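PDB 4A0S: octenoyl-CoA reductase/carboxylase from Streptomyces sp., which catalyses the NADPH-dependent reductive carboxylation of 2-octenoyl-CoA, supplying an unusual extender unit for cinnabaramide polyketide biosynthesis. Local coordinates for residues V332-S337 with Y341-D346; L225-S230 with F319-I324; D308-H313 with I324-G329. All coordinates share one frame; numbering follows the deposited sequence.

Contact 1: residues V332-S337 with Y341-D346; sequences VVTCGS and YLHTFD. With NAP (NADP nicotinamide-adenine-dinucleotide phosphate), chain F.
At the C-terminal end of strand 331-334 in the nucleotide-binding Rossmann sheet, S337 meets H343, in interface strand 342-346, and Y341 just before that strand. The central bond joins S337 OG to H343 NE2 at 2.7 Å, and either partner could be the donor. The hydroxyl approaches the imidazole obliquely. With chi1 at -70°, S337 OG lies beside its own backbone N, where the ring of H343 meets it. T334 OG1 stands near the ring plane, 4.4 Å from H343 CE1, too far for more than loose packing. Both hydroxyls, T334 OG1 and S337 OG, are hydrogen-bonded to ND2 of N347 from the second subunit, so one foreign amide spans this turn.

S337 CB also packs on the backbone of Y341, 3.3 Å from Y341 CA. The tyrosine CB sits nearby, while its ring leads away and makes a cation-pi contact with R348 of the second subunit. An inverse gamma turn centred on L342, with a weak bond from H343 N to Y341 O of 3.0 Å, bends the chain just before the strand sets off.

The other face of the turn belongs to the cofactor. C335 takes chi1 67°, which lays SG against the nicotinamide, 3.7 Å from NAP C2N, and G336 passes the attached ribose with no side chain in the way. From L342 to F345 the strand pairs antiparallel with a strand of the second subunit, and T344 OG1 is hydrogen-bonded to T344 OG1 there. A nicotinamide-lining turn after a Rossmann strand, followed by a strand that pairs across the subunit interface, is consistent with the medium-chain dehydrogenase/reductase fold.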
loop_
_atom_site.group_PDB
_atom_site.type_symbol
_atom_site.label_atom_id
_atom_site.label_comp_id
_atom_site.label_asym_id
_atom_site.label_seq_id
_atom_site.Cartn_x
_atom_site.Cartn_y
_atom_site.Cartn_z
ATOM N N VAL A 332 2.237 13.501 -8.315
ATOM C CA VAL A 332 1.546 14.756 -8.342
ATOM C C VAL A 332 0.217 14.459 -7.650
ATOM O O VAL A 332 -0.546 13.620 -8.110
ATOM C CB VAL A 332 1.288 15.232 -9.775
ATOM C CG1 VAL A 332 0.494 16.532 -9.746
ATOM C CG2 VAL A 332 2.591 15.398 -10.526
ATOM N N VAL A 333 -0.029 15.110 -6.531
ATOM C CA VAL A 333 -1.295 14.947 -5.849
ATOM C C VAL A 333 -2.060 16.237 -6.043
ATOM O O VAL A 333 -1.528 17.317 -5.797
ATOM C CB VAL A 333 -1.129 14.540 -4.360
ATOM C CG1 VAL A 333 -0.299 15.576 -3.558
ATOM C CG2 VAL A 333 -2.488 14.265 -3.709
ATOM N N THR A 334 -3.293 16.123 -6.527
ATOM C CA THR A 334 -4.063 17.305 -6.882
ATOM C C THR A 334 -5.448 17.271 -6.272
ATOM O O THR A 334 -6.103 16.219 -6.266
ATOM C CB THR A 334 -4.215 17.456 -8.414
ATOM O OG1 THR A 334 -5.039 18.595 -8.696
ATOM C CG2 THR A 334 -4.834 16.197 -9.036
ATOM N N CYS A 335 -5.892 18.421 -5.779
ATOM C CA CYS A 335 -7.234 18.530 -5.208
ATOM C C CYS A 335 -7.985 19.701 -5.791
ATOM O O CYS A 335 -9.029 20.110 -5.274
ATOM C CB CYS A 335 -7.149 18.722 -3.697
ATOM S SG CYS A 335 -6.413 20.301 -3.198
ATOM N N GLY A 336 -7.477 20.241 -6.888
ATOM C CA GLY A 336 -8.093 21.447 -7.399
ATOM C C GLY A 336 -7.464 21.890 -8.682
ATOM O O GLY A 336 -6.490 21.310 -9.145
ATOM N N SER A 337 -8.055 22.930 -9.249
ATOM C CA SER A 337 -7.632 23.456 -10.521
ATOM C C SER A 337 -8.019 24.926 -10.573
ATOM O O SER A 337 -8.818 25.320 -11.408
ATOM C CB SER A 337 -8.322 22.696 -11.647
ATOM O OG SER A 337 -7.836 21.388 -11.752
ATOM N N TYR A 341 -9.564 23.668 -14.927
ATOM C CA TYR A 341 -9.526 22.216 -14.730
ATOM C C TYR A 341 -9.179 21.387 -15.964
ATOM O O TYR A 341 -9.049 20.172 -15.869
ATOM C CB TYR A 341 -10.853 21.741 -14.166
ATOM C CG TYR A 341 -12.067 22.164 -14.963
ATOM C CD1 TYR A 341 -12.389 21.554 -16.176
ATOM C CD2 TYR A 341 -12.910 23.159 -14.483
ATOM C CE1 TYR A 341 -13.508 21.948 -16.896
ATOM C CE2 TYR A 341 -14.029 23.547 -15.179
ATOM C CZ TYR A 341 -14.325 22.948 -16.376
ATOM O OH TYR A 341 -15.438 23.359 -17.052
ATOM N N LEU A 342 -9.084 22.023 -17.124
ATOM C CA LEU A 342 -8.691 21.311 -18.331
ATOM C C LEU A 342 -7.190 21.197 -18.327
ATOM O O LEU A 342 -6.478 22.051 -18.851
ATOM C CB LEU A 342 -9.188 22.028 -19.589
ATOM C CG LEU A 342 -10.703 22.012 -19.767
ATOM C CD1 LEU A 342 -11.126 22.678 -21.063
ATOM C CD2 LEU A 342 -11.171 20.568 -19.708
ATOM N N HIS A 343 -6.706 20.151 -17.682
ATOM C CA HIS A 343 -5.275 19.958 -17.554
ATOM C C HIS A 343 -4.738 19.358 -18.816
ATOM O O HIS A 343 -5.366 18.487 -19.395
ATOM C CB HIS A 343 -4.983 19.020 -16.406
ATOM C CG HIS A 343 -5.222 19.626 -15.060
ATOM N ND1 HIS A 343 -4.745 19.052 -13.902
ATOM C CD2 HIS A 343 -5.860 20.764 -14.690
ATOM C CE1 HIS A 343 -5.088 19.812 -12.873
ATOM N NE2 HIS A 343 -5.762 20.856 -13.325
ATOM N N THR A 344 -3.587 19.860 -19.240
ATOM C CA THR A 344 -2.793 19.232 -20.273
ATOM C C THR A 344 -1.422 18.942 -19.716
ATOM O O THR A 344 -0.844 19.748 -18.986
ATOM C CB THR A 344 -2.683 20.107 -21.525
ATOM O OG1 THR A 344 -4.001 20.351 -22.024
ATOM C CG2 THR A 344 -1.837 19.416 -22.615
ATOM N N PHE A 345 -0.925 17.759 -20.041
ATOM C CA PHE A 345 0.373 17.340 -19.605
ATOM C C PHE A 345 0.932 16.388 -20.641
ATOM O O PHE A 345 0.195 15.797 -21.440
ATOM C CB PHE A 345 0.309 16.683 -18.215
ATOM C CG PHE A 345 -0.334 15.327 -18.209
ATOM C CD1 PHE A 345 -1.717 15.202 -18.129
ATOM C CD2 PHE A 345 0.438 14.175 -18.309
ATOM C CE1 PHE A 345 -2.330 13.936 -18.134
ATOM C CE2 PHE A 345 -0.160 12.909 -18.311
ATOM C CZ PHE A 345 -1.544 12.791 -18.229
ATOM N N ASP A 346 2.247 16.252 -20.608
ATOM C CA ASP A 346 2.954 15.358 -21.485
ATOM C C ASP A 346 3.026 14.008 -20.771
ATOM O O ASP A 346 3.679 13.865 -19.737
ATOM C CB ASP A 346 4.342 15.935 -21.762
ATOM C CG ASP A 346 5.117 15.154 -22.803
ATOM O OD1 ASP A 346 4.932 13.928 -22.933
ATOM O OD2 ASP A 346 5.938 15.789 -23.488
HETATM P PA NAP F . -6.295 30.012 -1.560
HETATM O O1A NAP F . -6.193 30.177 0.003
HETATM O O2A NAP F . -6.814 31.191 -2.328
HETATM O O5B NAP F . -4.868 29.696 -2.041
HETATM C C5B NAP F . -4.714 29.363 -3.406
HETATM C C4B NAP F . -3.282 29.714 -3.779
HETATM O O4B NAP F . -3.136 29.323 -5.151
HETATM C C3B NAP F . -2.988 31.228 -3.699
HETATM O O3B NAP F . -2.054 31.384 -2.651
HETATM C C2B NAP F . -2.241 31.537 -4.988
HETATM O O2B NAP F . -0.836 31.328 -4.857
HETATM C C1B NAP F . -2.753 30.528 -5.953
HETATM N N9A NAP F . -3.995 31.066 -6.564
HETATM C C8A NAP F . -4.928 31.871 -6.031
HETATM N N7A NAP F . -5.914 32.088 -6.910
HETATM C C5A NAP F . -5.585 31.408 -7.999
HETATM C C6A NAP F . -6.191 31.275 -9.224
HETATM N N6A NAP F . -7.358 31.876 -9.454
HETATM N N1A NAP F . -5.604 30.512 -10.133
HETATM C C2A NAP F . -4.459 29.883 -9.882
HETATM N N3A NAP F . -3.831 30.003 -8.733
HETATM C C4A NAP F . -4.386 30.760 -7.782
HETATM O O3 NAP F . -7.188 28.736 -1.931
HETATM P PN NAP F . -6.978 27.285 -1.271
HETATM O O1N NAP F . -7.993 27.316 -0.075
HETATM O O2N NAP F . -5.540 26.937 -0.985
HETATM O O5D NAP F . -7.614 26.426 -2.456
HETATM C C5D NAP F . -6.820 26.342 -3.636
HETATM C C4D NAP F . -7.601 25.466 -4.574
HETATM O O4D NAP F . -7.791 24.185 -3.878
HETATM C C3D NAP F . -9.010 25.988 -4.860
HETATM O O3D NAP F . -9.195 25.685 -6.258
HETATM C C2D NAP F . -9.907 25.139 -3.985
HETATM O O2D NAP F . -11.232 25.003 -4.551
HETATM C C1D NAP F . -9.177 23.819 -4.134
HETATM N N1N NAP F . -9.422 23.078 -2.919
HETATM C C2N NAP F . -9.838 21.771 -3.061
HETATM C C3N NAP F . -10.055 21.085 -1.900
HETATM C C7N NAP F . -10.514 19.687 -2.055
HETATM O O7N NAP F . -10.585 19.141 -3.161
HETATM N N7N NAP F . -10.866 19.149 -0.919
HETATM C C4N NAP F . -9.869 21.657 -0.638
HETATM C C5N NAP F . -9.439 22.963 -0.482
HETATM C C6N NAP F . -9.206 23.680 -1.644
HETATM P P2B NAP F . 0.065 32.011 -6.002
HETATM O O1X NAP F . 1.476 31.917 -5.192
HETATM O O2X NAP F . 0.113 31.088 -7.322
HETATM O O3X NAP F . -0.567 33.376 -6.123
#

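Contact 2: residues L225-S230 with F319-I324; sequences LIWGAS and FGLSVI. With NAP (NADP nicotinamide-adenine-dinucleotide phosphate), chain F.
W227 reaches over strand 309-312 and lays the far end of its indole against L321 on helix 316-325. W227 CH2 meets L321 CD1 at 4.0 Å, and W227 CZ2 lies 4.1 Å from L321 CB, the two side chains crossing at about a right angle. The indole is sent this way by chi1 of -69°, which leaves CG beside the backbone N; on its path the ring packs on V310 and E312.

Its pyrrole nitrogen finds S322 one residue further along the helix. W227 NE1 donates to S322 OG at 2.6 Å, but the N-H...O angle of 122° makes this a weak, bent bond, with the hydroxyl oblique to the ring. The strongest partner of S322 OG is E312 OE2, and the hydroxyl is also hydrogen-bonded to T318 O one turn earlier.

Beyond the tryptophan the chain passes alongside the adenosine ribose of NADP. G228, at positive phi, brings its CA to 3.3 Å from NAP O2B, and S230 OG lies 3.6 Å from NAP O3B. W227 O also accepts a hydrogen bond from H313 NE2.

All three touching residues are buried. The serine hydroxyl accepts the indole N-H, and its own single proton can go to E312 OE2 or to T318 O; a buried carboxylate this close would probably favour the hydroxyl as donor to it, but the positions alone do not settle it.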
loop_
_atom_site.group_PDB
_atom_site.type_symbol
_atom_site.label_atom_id
_atom_site.label_comp_id
_atom_site.label_asym_id
_atom_site.label_seq_id
_atom_site.Cartn_x
_atom_site.Cartn_y
_atom_site.Cartn_z
ATOM N N LEU A 225 7.084 19.775 -3.512
ATOM C CA LEU A 225 6.906 21.044 -4.164
ATOM C C LEU A 225 5.477 21.457 -3.945
ATOM O O LEU A 225 4.550 20.716 -4.264
ATOM C CB LEU A 225 7.182 20.920 -5.646
ATOM C CG LEU A 225 7.123 22.224 -6.435
ATOM C CD1 LEU A 225 8.305 23.106 -6.069
ATOM C CD2 LEU A 225 7.122 21.913 -7.907
ATOM N N ILE A 226 5.289 22.634 -3.378
ATOM C CA ILE A 226 3.961 23.055 -3.018
ATOM C C ILE A 226 3.614 24.268 -3.856
ATOM O O ILE A 226 4.178 25.339 -3.669
ATOM C CB ILE A 226 3.871 23.396 -1.523
ATOM C CG1 ILE A 226 4.303 22.180 -0.692
ATOM C CG2 ILE A 226 2.440 23.850 -1.164
ATOM C CD1 ILE A 226 4.672 22.487 0.706
ATOM N N TRP A 227 2.685 24.083 -4.781
ATOM C CA TRP A 227 2.125 25.194 -5.532
ATOM C C TRP A 227 1.215 26.055 -4.675
ATOM O O TRP A 227 0.686 25.594 -3.657
ATOM C CB TRP A 227 1.331 24.665 -6.706
ATOM C CG TRP A 227 2.175 24.055 -7.737
ATOM C CD1 TRP A 227 2.319 22.719 -7.996
ATOM C CD2 TRP A 227 3.017 24.738 -8.659
ATOM N NE1 TRP A 227 3.192 22.531 -9.022
ATOM C CE2 TRP A 227 3.634 23.752 -9.462
ATOM C CE3 TRP A 227 3.303 26.090 -8.904
ATOM C CZ2 TRP A 227 4.528 24.073 -10.492
ATOM C CZ3 TRP A 227 4.189 26.410 -9.923
ATOM C CH2 TRP A 227 4.790 25.404 -10.708
ATOM N N GLY A 228 1.012 27.302 -5.108
ATOM C CA GLY A 228 0.120 28.221 -4.405
ATOM C C GLY A 228 0.317 28.092 -2.912
ATOM O O GLY A 228 -0.654 27.979 -2.151
ATOM N N ALA A 229 1.585 28.115 -2.499
ATOM C CA ALA A 229 1.968 27.626 -1.176
ATOM C C ALA A 229 1.521 28.507 -0.013
ATOM O O ALA A 229 1.410 28.033 1.105
ATOM C CB ALA A 229 3.465 27.389 -1.110
ATOM N N SER A 230 1.287 29.788 -0.268
ATOM C CA SER A 230 0.953 30.715 0.818
ATOM C C SER A 230 -0.534 30.733 1.141
ATOM O O SER A 230 -0.951 31.319 2.158
ATOM C CB SER A 230 1.409 32.140 0.471
ATOM O OG SER A 230 0.639 32.639 -0.605
ATOM N N PHE A 319 -0.017 22.396 -13.978
ATOM C CA PHE A 319 -0.094 20.945 -13.893
ATOM C C PHE A 319 0.899 20.236 -14.796
ATOM O O PHE A 319 1.482 19.245 -14.395
ATOM C CB PHE A 319 -1.497 20.436 -14.157
ATOM C CG PHE A 319 -1.647 18.976 -13.888
ATOM C CD1 PHE A 319 -1.904 18.525 -12.610
ATOM C CD2 PHE A 319 -1.494 18.050 -14.908
ATOM C CE1 PHE A 319 -2.034 17.174 -12.343
ATOM C CE2 PHE A 319 -1.613 16.684 -14.640
ATOM C CZ PHE A 319 -1.873 16.259 -13.359
ATOM N N GLY A 320 1.067 20.734 -16.018
ATOM C CA GLY A 320 2.019 20.175 -16.960
ATOM C C GLY A 320 3.400 20.243 -16.367
ATOM O O GLY A 320 4.189 19.315 -16.504
ATOM N N LEU A 321 3.683 21.347 -15.682
ATOM C CA LEU A 321 4.947 21.506 -14.966
ATOM C C LEU A 321 5.060 20.459 -13.860
ATOM O O LEU A 321 6.086 19.804 -13.730
ATOM C CB LEU A 321 5.046 22.909 -14.375
ATOM C CG LEU A 321 4.890 24.038 -15.398
ATOM C CD1 LEU A 321 4.566 25.358 -14.701
ATOM C CD2 LEU A 321 6.166 24.135 -16.183
ATOM N N SER A 322 3.981 20.300 -13.091
ATOM C CA SER A 322 3.944 19.383 -11.946
ATOM C C SER A 322 4.304 17.974 -12.380
ATOM O O SER A 322 5.094 17.304 -11.710
ATOM C CB SER A 322 2.572 19.402 -11.288
ATOM O OG SER A 322 2.351 20.662 -10.700
ATOM N N VAL A 323 3.756 17.551 -13.517
ATOM C CA VAL A 323 4.075 16.247 -14.091
ATOM C C VAL A 323 5.551 16.145 -14.475
ATOM O O VAL A 323 6.198 15.126 -14.240
ATOM C CB VAL A 323 3.178 15.914 -15.315
ATOM C CG1 VAL A 323 3.662 14.668 -15.996
ATOM C CG2 VAL A 323 1.764 15.699 -14.863
ATOM N N ILE A 324 6.091 17.210 -15.040
ATOM C CA ILE A 324 7.476 17.167 -15.503
ATOM C C ILE A 324 8.453 17.161 -14.335
ATOM O O ILE A 324 9.414 16.384 -14.313
ATOM C CB ILE A 324 7.779 18.335 -16.459
ATOM C CG1 ILE A 324 6.999 18.128 -17.765
ATOM C CG2 ILE A 324 9.297 18.419 -16.736
ATOM C CD1 ILE A 324 6.868 19.364 -18.593
HETATM P PA NAP F . -6.295 30.012 -1.560
HETATM O O1A NAP F . -6.193 30.177 0.003
HETATM O O2A NAP F . -6.814 31.191 -2.328
HETATM O O5B NAP F . -4.868 29.696 -2.041
HETATM C C5B NAP F . -4.714 29.363 -3.406
HETATM C C4B NAP F . -3.282 29.714 -3.779
HETATM O O4B NAP F . -3.136 29.323 -5.151
HETATM C C3B NAP F . -2.988 31.228 -3.699
HETATM O O3B NAP F . -2.054 31.384 -2.651
HETATM C C2B NAP F . -2.241 31.537 -4.988
HETATM O O2B NAP F . -0.836 31.328 -4.857
HETATM C C1B NAP F . -2.753 30.528 -5.953
HETATM N N9A NAP F . -3.995 31.066 -6.564
HETATM C C8A NAP F . -4.928 31.871 -6.031
HETATM N N7A NAP F . -5.914 32.088 -6.910
HETATM C C5A NAP F . -5.585 31.408 -7.999
HETATM C C6A NAP F . -6.191 31.275 -9.224
HETATM N N6A NAP F . -7.358 31.876 -9.454
HETATM N N1A NAP F . -5.604 30.512 -10.133
HETATM C C2A NAP F . -4.459 29.883 -9.882
HETATM N N3A NAP F . -3.831 30.003 -8.733
HETATM C C4A NAP F . -4.386 30.760 -7.782
HETATM O O3 NAP F . -7.188 28.736 -1.931
HETATM P PN NAP F . -6.978 27.285 -1.271
HETATM O O1N NAP F . -7.993 27.316 -0.075
HETATM O O2N NAP F . -5.540 26.937 -0.985
HETATM O O5D NAP F . -7.614 26.426 -2.456
HETATM C C5D NAP F . -6.820 26.342 -3.636
HETATM C C4D NAP F . -7.601 25.466 -4.574
HETATM O O4D NAP F . -7.791 24.185 -3.878
HETATM C C3D NAP F . -9.010 25.988 -4.860
HETATM O O3D NAP F . -9.195 25.685 -6.258
HETATM C C2D NAP F . -9.907 25.139 -3.985
HETATM O O2D NAP F . -11.232 25.003 -4.551
HETATM C C1D NAP F . -9.177 23.819 -4.134
HETATM N N1N NAP F . -9.422 23.078 -2.919
HETATM C C2N NAP F . -9.838 21.771 -3.061
HETATM C C3N NAP F . -10.055 21.085 -1.900
HETATM C C7N NAP F . -10.514 19.687 -2.055
HETATM O O7N NAP F . -10.585 19.141 -3.161
HETATM N N7N NAP F . -10.866 19.149 -0.919
HETATM C C4N NAP F . -9.869 21.657 -0.638
HETATM C C5N NAP F . -9.439 22.963 -0.482
HETATM C C6N NAP F . -9.206 23.680 -1.644
HETATM P P2B NAP F . 0.065 32.011 -6.002
HETATM O O1X NAP F . 1.476 31.917 -5.192
HETATM O O2X NAP F . 0.113 31.088 -7.322
HETATM O O3X NAP F . -0.567 33.376 -6.123
#

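Contact 3: residues D308-H313 with I324-G329; sequences DIVFEH and IVARRG. With NAP (NADP nicotinamide-adenine-dinucleotide phosphate), chain F.
D308 OD1 takes R327 NE at 2.6 Å, the charged hydrogen bond of a salt bridge joining the residue just before strand 309-312 to the chain leaving helix 316-325. OD1 offers its anti lone pair and lies almost in the guanidinium plane, yet the two flat groups are twisted 65° apart and the N-H...O angle is 138°, a one-point contact and not a side-by-side pair. R327 runs extended from CG to NE, and its NH1 turns back to R328 O at 2.7 Å, which fixes the rotation of the guanidinium. The second carboxylate oxygen, D308 OD2, is held by R305 and by the backbone N of I223.

Deeper in, the join is apolar. V310 CG2 touches V325 CG1 at 3.6 Å and A326 CB at 3.8 Å, packing the strand against the end of the helix and the first residue beyond it. At its other end the strand delivers H313 to the cofactor, with H313 ND1 3.5 Å from NAP C5D.

Strand, helix and the following strand 331-334, which pairs parallel to 309-312, form a beta-alpha-beta crossover of the classical Rossmann fold.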
loop_
_atom_site.group_PDB
_atom_site.type_symbol
_atom_site.label_atom_id
_atom_site.label_comp_id
_atom_site.label_asym_id
_atom_site.label_seq_id
_atom_site.Cartn_x
_atom_site.Cartn_y
_atom_site.Cartn_z
ATOM N N ASP A 308 9.607 14.826 -4.688
ATOM C CA ASP A 308 9.064 13.488 -4.571
ATOM C C ASP A 308 7.566 13.572 -4.727
ATOM O O ASP A 308 6.933 12.682 -5.285
ATOM C CB ASP A 308 9.425 12.955 -3.194
ATOM C CG ASP A 308 10.916 12.767 -3.051
ATOM O OD1 ASP A 308 11.446 11.934 -3.808
ATOM O OD2 ASP A 308 11.558 13.485 -2.250
ATOM N N ILE A 309 7.008 14.662 -4.211
ATOM C CA ILE A 309 5.576 14.901 -4.292
ATOM C C ILE A 309 5.398 16.330 -4.743
ATOM O O ILE A 309 6.051 17.236 -4.222
ATOM C CB ILE A 309 4.875 14.711 -2.933
ATOM C CG1 ILE A 309 5.024 13.276 -2.422
ATOM C CG2 ILE A 309 3.373 15.074 -3.017
ATOM C CD1 ILE A 309 4.796 13.181 -0.922
ATOM N N VAL A 310 4.517 16.519 -5.714
ATOM C CA VAL A 310 4.120 17.840 -6.112
ATOM C C VAL A 310 2.700 18.008 -5.630
ATOM O O VAL A 310 1.813 17.215 -5.946
ATOM C CB VAL A 310 4.179 18.035 -7.624
ATOM C CG1 VAL A 310 3.770 19.440 -7.977
ATOM C CG2 VAL A 310 5.575 17.708 -8.128
ATOM N N PHE A 311 2.507 19.068 -4.871
ATOM C CA PHE A 311 1.241 19.376 -4.248
ATOM C C PHE A 311 0.535 20.349 -5.178
ATOM O O PHE A 311 0.892 21.526 -5.271
ATOM C CB PHE A 311 1.513 19.987 -2.879
ATOM C CG PHE A 311 0.284 20.244 -2.061
ATOM C CD1 PHE A 311 -0.377 21.461 -2.146
ATOM C CD2 PHE A 311 -0.189 19.282 -1.184
ATOM C CE1 PHE A 311 -1.520 21.709 -1.378
ATOM C CE2 PHE A 311 -1.309 19.520 -0.400
ATOM C CZ PHE A 311 -1.985 20.739 -0.511
ATOM N N GLU A 312 -0.430 19.815 -5.921
ATOM C CA GLU A 312 -1.170 20.566 -6.909
ATOM C C GLU A 312 -2.536 21.032 -6.453
ATOM O O GLU A 312 -3.169 20.425 -5.596
ATOM C CB GLU A 312 -1.345 19.722 -8.166
ATOM C CG GLU A 312 -0.352 20.041 -9.211
ATOM C CD GLU A 312 -0.693 21.320 -9.939
ATOM O OE1 GLU A 312 -1.808 21.831 -9.761
ATOM O OE2 GLU A 312 0.150 21.797 -10.706
ATOM N N HIS A 313 -2.990 22.123 -7.056
ATOM C CA HIS A 313 -4.346 22.621 -6.869
ATOM C C HIS A 313 -4.502 23.882 -7.704
ATOM O O HIS A 313 -5.604 24.338 -7.950
ATOM C CB HIS A 313 -4.612 22.934 -5.412
ATOM C CG HIS A 313 -3.608 23.859 -4.813
ATOM N ND1 HIS A 313 -3.762 25.229 -4.812
ATOM C CD2 HIS A 313 -2.439 23.608 -4.177
ATOM C CE1 HIS A 313 -2.729 25.782 -4.199
ATOM N NE2 HIS A 313 -1.914 24.819 -3.808
ATOM N N ILE A 324 6.091 17.210 -15.040
ATOM C CA ILE A 324 7.476 17.167 -15.503
ATOM C C ILE A 324 8.453 17.161 -14.335
ATOM O O ILE A 324 9.414 16.384 -14.313
ATOM C CB ILE A 324 7.779 18.335 -16.459
ATOM C CG1 ILE A 324 6.999 18.128 -17.765
ATOM C CG2 ILE A 324 9.297 18.419 -16.736
ATOM C CD1 ILE A 324 6.868 19.364 -18.593
ATOM N N VAL A 325 8.166 18.009 -13.352
ATOM C CA VAL A 325 9.091 18.275 -12.256
ATOM C C VAL A 325 9.222 17.128 -11.254
ATOM O O VAL A 325 10.279 16.933 -10.680
ATOM C CB VAL A 325 8.721 19.587 -11.552
ATOM C CG1 VAL A 325 7.543 19.392 -10.595
ATOM C CG2 VAL A 325 9.901 20.165 -10.862
ATOM N N ALA A 326 8.156 16.364 -11.059
ATOM C CA ALA A 326 8.194 15.285 -10.090
ATOM C C ALA A 326 9.288 14.286 -10.450
ATOM O O ALA A 326 9.483 13.983 -11.613
ATOM C CB ALA A 326 6.843 14.616 -9.996
ATOM N N ARG A 327 10.029 13.810 -9.451
ATOM C CA ARG A 327 11.017 12.755 -9.675
ATOM C C ARG A 327 10.405 11.550 -10.372
ATOM O O ARG A 327 9.186 11.386 -10.395
ATOM C CB ARG A 327 11.623 12.287 -8.354
ATOM C CG ARG A 327 10.672 11.444 -7.491
ATOM C CD ARG A 327 11.499 10.648 -6.518
ATOM N NE ARG A 327 10.718 10.074 -5.432
ATOM C CZ ARG A 327 10.121 8.886 -5.458
ATOM N NH1 ARG A 327 10.149 8.112 -6.539
ATOM N NH2 ARG A 327 9.475 8.474 -4.381
ATOM N N ARG A 328 11.272 10.712 -10.945
ATOM C CA ARG A 328 10.893 9.385 -11.381
ATOM C C ARG A 328 10.198 8.720 -10.230
ATOM O O ARG A 328 10.728 8.695 -9.112
ATOM C CB ARG A 328 12.130 8.549 -11.655
ATOM C CG ARG A 328 12.566 8.497 -13.054
ATOM C CD ARG A 328 13.738 7.527 -13.182
ATOM N NE ARG A 328 13.341 6.146 -13.474
ATOM C CZ ARG A 328 12.987 5.699 -14.680
ATOM N NH1 ARG A 328 12.932 6.540 -15.714
ATOM N NH2 ARG A 328 12.680 4.420 -14.851
ATOM N N GLY A 329 9.021 8.175 -10.497
ATOM C CA GLY A 329 8.269 7.496 -9.461
ATOM C C GLY A 329 7.571 8.440 -8.525
ATOM O O GLY A 329 6.979 7.999 -7.561
HETATM P PA NAP F . -6.295 30.012 -1.560
HETATM O O1A NAP F . -6.193 30.177 0.003
HETATM O O2A NAP F . -6.814 31.191 -2.328
HETATM O O5B NAP F . -4.868 29.696 -2.041
HETATM C C5B NAP F . -4.714 29.363 -3.406
HETATM C C4B NAP F . -3.282 29.714 -3.779
HETATM O O4B NAP F . -3.136 29.323 -5.151
HETATM C C3B NAP F . -2.988 31.228 -3.699
HETATM O O3B NAP F . -2.054 31.384 -2.651
HETATM C C2B NAP F . -2.241 31.537 -4.988
HETATM O O2B NAP F . -0.836 31.328 -4.857
HETATM C C1B NAP F . -2.753 30.528 -5.953
HETATM N N9A NAP F . -3.995 31.066 -6.564
HETATM C C8A NAP F . -4.928 31.871 -6.031
HETATM N N7A NAP F . -5.914 32.088 -6.910
HETATM C C5A NAP F . -5.585 31.408 -7.999
HETATM C C6A NAP F . -6.191 31.275 -9.224
HETATM N N6A NAP F . -7.358 31.876 -9.454
HETATM N N1A NAP F . -5.604 30.512 -10.133
HETATM C C2A NAP F . -4.459 29.883 -9.882
HETATM N N3A NAP F . -3.831 30.003 -8.733
HETATM C C4A NAP F . -4.386 30.760 -7.782
HETATM O O3 NAP F . -7.188 28.736 -1.931
HETATM P PN NAP F . -6.978 27.285 -1.271
HETATM O O1N NAP F . -7.993 27.316 -0.075
HETATM O O2N NAP F . -5.540 26.937 -0.985
HETATM O O5D NAP F . -7.614 26.426 -2.456
HETATM C C5D NAP F . -6.820 26.342 -3.636
HETATM C C4D NAP F . -7.601 25.466 -4.574
HETATM O O4D NAP F . -7.791 24.185 -3.878
HETATM C C3D NAP F . -9.010 25.988 -4.860
HETATM O O3D NAP F . -9.195 25.685 -6.258
HETATM C C2D NAP F . -9.907 25.139 -3.985
HETATM O O2D NAP F . -11.232 25.003 -4.551
HETATM C C1D NAP F . -9.177 23.819 -4.134
HETATM N N1N NAP F . -9.422 23.078 -2.919
HETATM C C2N NAP F . -9.838 21.771 -3.061
HETATM C C3N NAP F . -10.055 21.085 -1.900
HETATM C C7N NAP F . -10.514 19.687 -2.055
HETATM O O7N NAP F . -10.585 19.141 -3.161
HETATM N N7N NAP F . -10.866 19.149 -0.919
HETATM C C4N NAP F . -9.869 21.657 -0.638
HETATM C C5N NAP F . -9.439 22.963 -0.482
HETATM C C6N NAP F . -9.206 23.680 -1.644
HETATM P P2B NAP F . 0.065 32.011 -6.002
HETATM O O1X NAP F . 1.476 31.917 -5.192
HETATM O O2X NAP F . 0.113 31.088 -7.322
HETATM O O3X NAP F . -0.567 33.376 -6.123
#

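Following the chain, 225-230 comes first, at the end of strand 223-226, one of the two central strands of the parallel sheet, and waits nearly ninety residues for its partner. Contact 3 opens at 308-313, on the neighbouring strand, before contact 2 closes at 319-324, and it closes in turn at 324-329; the two therefore cross and share I324. Together they seat helix 316-325 against two adjacent strands. Contact 1 follows in series, closing a short loop between 332-337 and 341-346. Strand 331-334 is hydrogen-bonded to 309-312, and the interface strand rests on the same helix, so the sheet, its packed helix and the subunit interface are linked next to NADP.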